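Chemotactic transducer PctC (Pseudomonas aeruginosa, PDB 5LTV) binds gamma-aminobutyrate through its Cache-type ligand-binding domain and probably passes the signal on to the chemotaxis machinery of the bacterium. Local coordinates at residues 50-53 / 54-58; 42-45 / 46-49; 79-82 / 83-86; 72-75 / 76-79. All coordinates share one frame; numbering follows the deposited sequence.

How the interactions relate
Interactions 1 and 2 adjoin on the long helix 34-68, their centres about 13 Å apart, whereas interactions 3 and 4 share Ala79 on helix 75-82, with centres about 11 Å apart. In chain order they run 2, 1, 4, 3. The two most widely separated contacts, 42-49 and 72-79, lie on opposite sides of the chain's centre, about 39 Å between centres; 50-58 and 79-86 come within about 7 Å at their nearest atoms but do not touch. None of the four lines the gamma-aminobutyrate pocket. Bound ligand lies about 11 Å from the side chain of Leu82 in interaction 3 and about 14 Å from that of Arg56 in interaction 1.

Interaction 1. Residues 50-53 / 54-58; sequences QSWL and EGRMH. With SO4 (sulfate ion), chain J.
Arg56 lays its guanidinium flat on the indole of Trp52, one turn back along the helix, and this pair is the tight part of the contact. The two planes differ by only 20°, and Arg56 CZ stands 3.8 Å from the centroid of the six-membered ring of Trp52, off-centre, so the stack is also a cation-pi contact. A bend at chi2 (59°) turns the arginine chain back along the helix, carrying CD over the same ring as a CH-pi donor. Water 1 joins Trp52 O to Arg56 NH1, fixing the group further. Both side chains then share a sulfate, probably from the crystallisation liquor: Trp52 NE1 gives a bond of 3.1 Å to O1 at the indole edge, Arg56 NH1 reaches O3 at 2.9 Å, and NH2 reaches O4 at 3.0 Å.

Gln50 and Glu54 form a looser, partly exposed pair. They run side by side, and a single bond of 3.2 Å links Gln50 NE2 to Glu54 OE2, which is approached 44° out of the carboxylate plane.

Around this turn of helix 34-68, Trp52 packs on Thr173, Leu174 and Ile177 of helix 171-178, and Arg56 NE is bonded to Asn90 O. Leu53 and Met57, both buried, meet Met151 of strand 147-157, while Trp52 and Arg56 touch Met169 of strand 160-170.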
loop_
_atom_site.group_PDB
_atom_site.type_symbol
_atom_site.label_atom_id
_atom_site.label_comp_id
_atom_site.label_asym_id
_atom_site.label_seq_id
_atom_site.Cartn_x
_atom_site.Cartn_y
_atom_site.Cartn_z
ATOM N N GLN A 50 -3.545 -2.354 -10.453
ATOM C CA GLN A 50 -4.807 -2.662 -9.753
ATOM C C GLN A 50 -4.908 -4.143 -9.407
ATOM O O GLN A 50 -5.191 -4.513 -8.252
ATOM C CB GLN A 50 -6.008 -2.267 -10.598
ATOM C CG GLN A 50 -7.328 -2.915 -10.125
ATOM C CD GLN A 50 -8.514 -2.579 -11.050
ATOM O OE1 GLN A 50 -8.339 -1.962 -12.106
ATOM N NE2 GLN A 50 -9.718 -2.961 -10.640
ATOM N N SER A 51 -4.700 -5.009 -10.405
ATOM C CA SER A 51 -4.751 -6.449 -10.150
ATOM C C SER A 51 -3.724 -6.863 -9.108
ATOM O O SER A 51 -4.017 -7.669 -8.213
ATOM C CB SER A 51 -4.516 -7.240 -11.441
ATOM O OG SER A 51 -5.659 -7.259 -12.230
ATOM N N TRP A 52 -2.507 -6.332 -9.213
ATOM C CA TRP A 52 -1.468 -6.713 -8.268
ATOM C C TRP A 52 -1.848 -6.323 -6.846
ATOM O O TRP A 52 -1.798 -7.158 -5.941
ATOM C CB TRP A 52 -0.147 -6.076 -8.667
ATOM C CG TRP A 52 1.071 -6.694 -8.006
ATOM C CD1 TRP A 52 1.895 -7.622 -8.545
ATOM C CD2 TRP A 52 1.616 -6.366 -6.722
ATOM N NE1 TRP A 52 2.917 -7.922 -7.673
ATOM C CE2 TRP A 52 2.772 -7.162 -6.543
ATOM C CE3 TRP A 52 1.236 -5.486 -5.697
ATOM C CZ2 TRP A 52 3.552 -7.112 -5.375
ATOM C CZ3 TRP A 52 2.002 -5.448 -4.539
ATOM C CH2 TRP A 52 3.169 -6.245 -4.392
ATOM N N LEU A 53 -2.209 -5.050 -6.627
ATOM C CA LEU A 53 -2.657 -4.584 -5.299
ATOM C C LEU A 53 -3.898 -5.345 -4.812
ATOM O O LEU A 53 -3.995 -5.695 -3.624
ATOM C CB LEU A 53 -2.948 -3.073 -5.358
ATOM C CG LEU A 53 -1.727 -2.134 -5.586
ATOM C CD1 LEU A 53 -2.100 -0.686 -5.916
ATOM C CD2 LEU A 53 -0.878 -2.198 -4.324
ATOM N N GLU A 54 -4.852 -5.625 -5.715
ATOM C CA GLU A 54 -6.069 -6.321 -5.291
ATOM C C GLU A 54 -5.758 -7.717 -4.756
ATOM O O GLU A 54 -6.359 -8.151 -3.764
ATOM C CB GLU A 54 -7.085 -6.388 -6.439
ATOM C CG GLU A 54 -7.855 -5.040 -6.607
ATOM C CD GLU A 54 -8.895 -4.997 -7.749
ATOM O OE1 GLU A 54 -8.808 -5.775 -8.719
ATOM O OE2 GLU A 54 -9.790 -4.135 -7.677
ATOM N N GLY A 55 -4.805 -8.423 -5.390
ATOM C CA GLY A 55 -4.390 -9.723 -4.884
ATOM C C GLY A 55 -3.816 -9.617 -3.482
ATOM O O GLY A 55 -4.153 -10.412 -2.593
ATOM N N ARG A 56 -2.972 -8.603 -3.253
ATOM C CA ARG A 56 -2.464 -8.391 -1.902
ATOM C C ARG A 56 -3.596 -8.048 -0.928
ATOM O O ARG A 56 -3.644 -8.566 0.194
ATOM C CB ARG A 56 -1.377 -7.304 -1.937
ATOM C CG ARG A 56 0.024 -7.903 -1.924
ATOM C CD ARG A 56 0.239 -8.849 -3.146
ATOM N NE ARG A 56 1.618 -9.307 -3.221
ATOM C CZ ARG A 56 2.177 -9.851 -4.291
ATOM N NH1 ARG A 56 1.499 -9.995 -5.426
ATOM N NH2 ARG A 56 3.453 -10.207 -4.225
ATOM N N MET A 57 -4.538 -7.208 -1.350
ATOM C CA MET A 57 -5.698 -6.915 -0.511
ATOM C C MET A 57 -6.423 -8.194 -0.096
ATOM O O MET A 57 -6.764 -8.376 1.080
ATOM C CB MET A 57 -6.655 -5.969 -1.253
ATOM C CG MET A 57 -6.061 -4.569 -1.416
ATOM S SD MET A 57 -7.047 -3.326 -2.301
ATOM C CE MET A 57 -8.316 -4.312 -3.060
ATOM N N HIS A 58 -6.682 -9.082 -1.059
ATOM C CA HIS A 58 -7.418 -10.298 -0.772
ATOM C C HIS A 58 -6.703 -11.122 0.284
ATOM O O HIS A 58 -7.344 -11.707 1.169
ATOM C CB HIS A 58 -7.604 -11.110 -2.061
ATOM C CG HIS A 58 -8.403 -10.394 -3.109
ATOM N ND1 HIS A 58 -8.349 -10.724 -4.446
ATOM C CD2 HIS A 58 -9.285 -9.365 -3.007
ATOM C CE1 HIS A 58 -9.153 -9.920 -5.125
ATOM N NE2 HIS A 58 -9.724 -9.083 -4.276
HETATM S S SO4 J . 4.759 -11.269 -7.327
HETATM O O1 SO4 J . 5.217 -9.930 -7.764
HETATM O O2 SO4 J . 5.142 -12.300 -8.295
HETATM O O3 SO4 J . 3.292 -11.288 -7.237
HETATM O O4 SO4 J . 5.340 -11.634 -6.036
HETATM O O HOH W 1 -1.216 -9.726 -6.326
#

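Interaction 2. Residues 42-45 / 46-49; sequences GTLT and ASNI
Ser47 folds its side chain back over the carbonyl of Thr43, with OG 3.2 Å from Thr43 O. Chi1 of 59° sets OG between the backbone N and the carbonyl carbon of its own residue, which points the hydroxyl toward the preceding turn. There it donates to Thr43 O, an acceptor that also takes the backbone bond from Ser47 N at 2.9 Å; one oxygen is thus gripped twice by the same residue. The approach of OG is strongly bent, with a C=O...O angle of 128°, as expected for a second donor arriving beside an occupied helical carbonyl.

One turn of the backbone is less regular. Asn48 N lies 3.2 Å from Leu44 O, well above that carbonyl plane, and adds a weak bond to Thr45 O. The next step is straight again: Ile49 N meets Thr45 O at 3.1 Å with an N-H...O angle of 175°.

Other hydroxyls here use the same i to i-4 device, Thr43 OG1 on Gly39 O and Thr45 OG1 on Ile41 O. Thr45 and Ala46 both pack against Val253 of strand 251-256, and Ile49 against Ile177 and Leu178 of helix 171-178. One long N-terminal helix running alongside two five-stranded antiparallel sheets, each of strand order 2-1-5-4-3, fits the double-Cache (dCache) fold.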
loop_
_atom_site.group_PDB
_atom_site.type_symbol
_atom_site.label_atom_id
_atom_site.label_comp_id
_atom_site.label_asym_id
_atom_site.label_seq_id
_atom_site.Cartn_x
_atom_site.Cartn_y
_atom_site.Cartn_z
ATOM N N GLY A 42 -1.523 3.886 -20.350
ATOM C CA GLY A 42 -1.924 4.255 -19.004
ATOM C C GLY A 42 -3.032 3.371 -18.469
ATOM O O GLY A 42 -3.022 2.994 -17.298
ATOM N N THR A 43 -3.993 3.024 -19.326
ATOM C CA THR A 43 -5.078 2.145 -18.923
ATOM C C THR A 43 -4.551 0.768 -18.544
ATOM O O THR A 43 -4.858 0.249 -17.464
ATOM C CB THR A 43 -6.090 2.043 -20.061
ATOM O OG1 THR A 43 -6.759 3.299 -20.198
ATOM C CG2 THR A 43 -7.112 0.975 -19.789
ATOM N N LEU A 44 -3.743 0.170 -19.417
ATOM C CA LEU A 44 -3.184 -1.139 -19.125
ATOM C C LEU A 44 -2.224 -1.090 -17.943
ATOM O O LEU A 44 -2.066 -2.093 -17.244
ATOM C CB LEU A 44 -2.470 -1.684 -20.362
ATOM C CG LEU A 44 -3.395 -2.017 -21.537
ATOM C CD1 LEU A 44 -2.600 -2.533 -22.746
ATOM C CD2 LEU A 44 -4.498 -2.993 -21.128
ATOM N N THR A 45 -1.539 0.046 -17.732
ATOM C CA THR A 45 -0.608 0.146 -16.605
ATOM C C THR A 45 -1.375 0.205 -15.296
ATOM O O THR A 45 -1.000 -0.453 -14.321
ATOM C CB THR A 45 0.297 1.368 -16.756
ATOM O OG1 THR A 45 1.035 1.242 -17.967
ATOM C CG2 THR A 45 1.284 1.453 -15.633
ATOM N N ALA A 46 -2.501 0.928 -15.298
ATOM C CA ALA A 46 -3.339 1.038 -14.116
ATOM C C ALA A 46 -4.019 -0.284 -13.799
ATOM O O ALA A 46 -4.086 -0.692 -12.635
ATOM C CB ALA A 46 -4.384 2.131 -14.313
ATOM N N SER A 47 -4.537 -0.963 -14.809
ATOM C CA SER A 47 -5.224 -2.200 -14.488
ATOM C C SER A 47 -4.231 -3.270 -14.037
ATOM O O SER A 47 -4.615 -4.179 -13.293
ATOM C CB SER A 47 -6.079 -2.655 -15.680
ATOM O OG SER A 47 -5.269 -2.861 -16.828
ATOM N N ASN A 48 -2.953 -3.143 -14.409
ATOM C CA ASN A 48 -1.946 -4.073 -13.908
ATOM C C ASN A 48 -1.657 -3.831 -12.424
ATOM O O ASN A 48 -1.754 -4.747 -11.599
ATOM C CB ASN A 48 -0.658 -3.960 -14.716
ATOM C CG ASN A 48 0.296 -5.117 -14.437
ATOM O OD1 ASN A 48 -0.120 -6.269 -14.371
ATOM N ND2 ASN A 48 1.546 -4.815 -14.237
ATOM N N ILE A 49 -1.304 -2.605 -12.060
ATOM C CA ILE A 49 -1.080 -2.329 -10.649
ATOM C C ILE A 49 -2.360 -2.563 -9.849
ATOM O O ILE A 49 -2.298 -3.010 -8.698
ATOM C CB ILE A 49 -0.478 -0.909 -10.487
ATOM C CG1 ILE A 49 0.251 -0.793 -9.169
ATOM C CG2 ILE A 49 -1.497 0.151 -10.553
ATOM C CD1 ILE A 49 1.521 -1.600 -9.164
#

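Interaction 3. Residues 79-82 / 83-86; sequences ARQL and EQPV
The amide of Glu83, the residue just after helix 75-82, is shared between two carbonyls of the last turn. Glu83 N lies 2.9 Å from Ala79 O, but the bond is bent to 124° and weak; the one to Arg80 O is longer, 3.2 Å, and straighter, 140°. Bonding thus shifts from i-4 toward i-3, as where an alpha-helix tightens before it ends. Glu83 CG also rests 3.1 Å from Ala79 O: chi1 of -77° puts CG beside the backbone N and swings the chain back over that oxygen.

Beyond the turn, water takes over. Water 2 donates to Leu82 O at 2.8 Å and to Gln84 O at 2.6 Å, joining two carbonyls on the way to helix 85-90. The polar side-chain ends look outward for partners: the Glu83 carboxylate forms a salt bridge through OE2 with Arg107, and Gln81 NE2 donates to Gln66 OE1. Leu82 meanwhile packs on Thr105 and Arg107 of strand 104-107. The helix end is therefore closed by one divided amide and a bridging water, while the side-chain charge ties it to the edge strand of the sheet.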
loop_
_atom_site.group_PDB
_atom_site.type_symbol
_atom_site.label_atom_id
_atom_site.label_comp_id
_atom_site.label_asym_id
_atom_site.label_seq_id
_atom_site.Cartn_x
_atom_site.Cartn_y
_atom_site.Cartn_z
ATOM N N ALA A 79 0.496 -16.749 16.062
ATOM C CA ALA A 79 1.801 -16.833 15.413
ATOM C C ALA A 79 1.813 -17.947 14.380
ATOM O O ALA A 79 2.353 -17.775 13.284
ATOM C CB ALA A 79 2.895 -17.045 16.452
ATOM N N ARG A 80 1.164 -19.069 14.697
ATOM C CA ARG A 80 1.095 -20.205 13.781
ATOM C C ARG A 80 0.394 -19.807 12.497
ATOM O O ARG A 80 0.898 -20.071 11.405
ATOM C CB ARG A 80 0.387 -21.391 14.456
ATOM C CG ARG A 80 0.636 -22.761 13.823
ATOM C CD ARG A 80 0.086 -23.930 14.664
ATOM N NE ARG A 80 -1.371 -23.897 14.699
ATOM C CZ ARG A 80 -2.160 -24.869 14.250
ATOM N NH1 ARG A 80 -1.629 -25.982 13.752
ATOM N NH2 ARG A 80 -3.482 -24.728 14.306
ATOM N N GLN A 81 -0.766 -19.147 12.611
ATOM C CA GLN A 81 -1.461 -18.621 11.430
ATOM C C GLN A 81 -0.574 -17.656 10.613
ATOM O O GLN A 81 -0.540 -17.731 9.380
ATOM C CB GLN A 81 -2.759 -17.941 11.885
ATOM C CG GLN A 81 -3.995 -18.295 11.100
ATOM C CD GLN A 81 -4.389 -19.770 11.180
ATOM O OE1 GLN A 81 -4.150 -20.459 12.184
ATOM N NE2 GLN A 81 -4.999 -20.270 10.094
ATOM N N LEU A 82 0.198 -16.780 11.281
ATOM C CA LEU A 82 1.036 -15.807 10.573
ATOM C C LEU A 82 2.258 -16.445 9.929
ATOM O O LEU A 82 2.814 -15.877 8.977
ATOM C CB LEU A 82 1.474 -14.669 11.519
ATOM C CG LEU A 82 0.296 -13.762 11.939
ATOM C CD1 LEU A 82 0.651 -12.710 12.994
ATOM C CD2 LEU A 82 -0.225 -13.067 10.746
ATOM N N GLU A 83 2.651 -17.631 10.375
ATOM C CA GLU A 83 3.854 -18.261 9.852
ATOM C C GLU A 83 3.647 -18.969 8.514
ATOM O O GLU A 83 4.614 -19.531 7.986
ATOM C CB GLU A 83 4.416 -19.233 10.902
ATOM C CG GLU A 83 5.102 -18.408 11.944
ATOM C CD GLU A 83 5.814 -19.196 12.995
ATOM O OE1 GLU A 83 5.748 -20.434 12.947
ATOM O OE2 GLU A 83 6.449 -18.563 13.874
ATOM N N GLN A 84 2.442 -18.940 7.946
ATOM C CA GLN A 84 2.221 -19.576 6.645
ATOM C C GLN A 84 3.130 -18.992 5.556
ATOM O O GLN A 84 3.253 -17.755 5.438
ATOM C CB GLN A 84 0.754 -19.445 6.237
ATOM C CG GLN A 84 -0.161 -20.288 7.069
ATOM C CD GLN A 84 -1.598 -19.973 6.783
ATOM O OE1 GLN A 84 -2.266 -19.241 7.559
ATOM N NE2 GLN A 84 -2.096 -20.508 5.654
ATOM N N PRO A 85 3.779 -19.828 4.743
ATOM C CA PRO A 85 4.748 -19.299 3.774
ATOM C C PRO A 85 4.125 -18.402 2.707
ATOM O O PRO A 85 4.833 -17.565 2.125
ATOM C CB PRO A 85 5.372 -20.563 3.146
ATOM C CG PRO A 85 5.120 -21.675 4.154
ATOM C CD PRO A 85 3.894 -21.286 4.962
ATOM N N VAL A 86 2.821 -18.524 2.436
ATOM C CA VAL A 86 2.214 -17.652 1.426
ATOM C C VAL A 86 2.364 -16.182 1.821
ATOM O O VAL A 86 2.514 -15.319 0.954
ATOM C CB VAL A 86 0.727 -18.047 1.184
ATOM C CG1 VAL A 86 -0.131 -17.844 2.457
ATOM C CG2 VAL A 86 0.139 -17.290 0.000
HETATM O O HOH W 2 4.626 -16.158 6.925
#

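Interaction 4. Residues 72-75 / 76-79; sequences QPDE and ANIA
The N-terminus of helix 75-82 is capped by Asp74, whose carboxylate accepts from the backbone of Asn77, three residues on. Asp74 OD1 lies 3.1 Å from Asn77 N, which comes from above the carboxylate plane, 37° out of it. A chi1 of 63° brings the carboxyl group round to the start of the helix. The same residue begins the backbone ladder, Asp74 O accepting from Ile78 N at 3.1 Å; Glu75 O follows by accepting from Ala79 N at 3.0 Å.

Asn77 answers with its side chain. Its ND2 donates to Gln72 O over 2.7 Å, nearly straight at 173°, in the carbonyl plane and almost in the plane of its own amide. Asn77 ND2 also sits 3.0 Å from Asp74 OD1, but the angle there is too poor for a hydrogen bond, so the amide is spent on the loop rather than on the cap. Between Gln72 and Asp74, Pro73 is the centre of an inverse gamma turn, closed by a weak bond from Asp74 N to Gln72 O. Gln72 O is therefore held both by the turn and by the asparagine, which ties the incoming loop to the first turn of the helix.

On the buried side, Ile78 sends CD1 to 3.5 Å from Asp74 O, beside the carbonyl of Pro73. Ile78 also packs on Leu70 of the loop and on Leu96 and Glu98 of strand 93-98. Close to Glu98 lies the carboxylate of Glu75, a pairing of like charges that might raise the proton affinity of one of them.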
loop_
_atom_site.group_PDB
_atom_site.type_symbol
_atom_site.label_atom_id
_atom_site.label_comp_id
_atom_site.label_asym_id
_atom_site.label_seq_id
_atom_site.Cartn_x
_atom_site.Cartn_y
_atom_site.Cartn_z
ATOM N N GLN A 72 -9.518 -20.265 19.680
ATOM C CA GLN A 72 -8.726 -19.811 20.817
ATOM C C GLN A 72 -7.664 -18.870 20.266
ATOM O O GLN A 72 -6.587 -19.310 19.826
ATOM C CB GLN A 72 -8.107 -20.998 21.569
ATOM C CG GLN A 72 -7.354 -20.627 22.842
ATOM C CD GLN A 72 -8.248 -19.985 23.925
ATOM O OE1 GLN A 72 -9.246 -20.568 24.383
ATOM N NE2 GLN A 72 -7.887 -18.764 24.322
ATOM N N PRO A 73 -7.901 -17.677 20.277
ATOM C CA PRO A 73 -6.924 -16.732 19.708
ATOM C C PRO A 73 -5.885 -16.264 20.722
ATOM O O PRO A 73 -5.826 -15.092 21.066
ATOM C CB PRO A 73 -7.824 -15.586 19.245
ATOM C CG PRO A 73 -8.912 -15.536 20.299
ATOM C CD PRO A 73 -9.093 -16.984 20.796
ATOM N N ASP A 74 -5.068 -17.198 21.212
ATOM C CA ASP A 74 -3.913 -16.911 22.045
ATOM C C ASP A 74 -2.689 -16.667 21.160
ATOM O O ASP A 74 -2.766 -16.784 19.937
ATOM C CB ASP A 74 -3.696 -18.051 23.040
ATOM C CG ASP A 74 -3.372 -19.388 22.371
ATOM O OD1 ASP A 74 -3.326 -19.477 21.129
ATOM O OD2 ASP A 74 -3.196 -20.386 23.095
ATOM N N GLU A 75 -1.533 -16.372 21.788
ATOM C CA GLU A 75 -0.349 -15.934 21.055
ATOM C C GLU A 75 0.193 -17.017 20.141
ATOM O O GLU A 75 0.673 -16.736 19.030
ATOM C CB GLU A 75 0.754 -15.510 22.032
ATOM C CG GLU A 75 0.531 -14.186 22.710
ATOM C CD GLU A 75 0.004 -13.138 21.752
ATOM O OE1 GLU A 75 0.628 -12.922 20.683
ATOM O OE2 GLU A 75 -1.052 -12.554 22.067
ATOM N N ALA A 76 0.208 -18.247 20.625
ATOM C CA ALA A 76 0.802 -19.332 19.860
ATOM C C ALA A 76 -0.032 -19.643 18.621
ATOM O O ALA A 76 0.518 -19.899 17.546
ATOM C CB ALA A 76 0.957 -20.557 20.762
ATOM N N ASN A 77 -1.361 -19.580 18.741
ATOM C CA ASN A 77 -2.228 -19.823 17.593
ATOM C C ASN A 77 -2.152 -18.697 16.559
ATOM O O ASN A 77 -2.216 -18.962 15.346
ATOM C CB ASN A 77 -3.663 -20.016 18.049
ATOM C CG ASN A 77 -3.851 -21.311 18.768
ATOM O OD1 ASN A 77 -3.016 -22.209 18.651
ATOM N ND2 ASN A 77 -4.961 -21.440 19.509
ATOM N N ILE A 78 -2.058 -17.443 17.020
ATOM C CA ILE A 78 -1.908 -16.314 16.112
ATOM C C ILE A 78 -0.590 -16.430 15.346
ATOM O O ILE A 78 -0.539 -16.235 14.124
ATOM C CB ILE A 78 -1.992 -14.984 16.894
ATOM C CG1 ILE A 78 -3.433 -14.639 17.241
ATOM C CG2 ILE A 78 -1.399 -13.810 16.101
ATOM C CD1 ILE A 78 -3.533 -13.701 18.453
ATOM N N ALA A 79 0.496 -16.749 16.062
ATOM C CA ALA A 79 1.801 -16.833 15.413
ATOM C C ALA A 79 1.813 -17.947 14.380
ATOM O O ALA A 79 2.353 -17.775 13.284
ATOM C CB ALA A 79 2.895 -17.045 16.452
#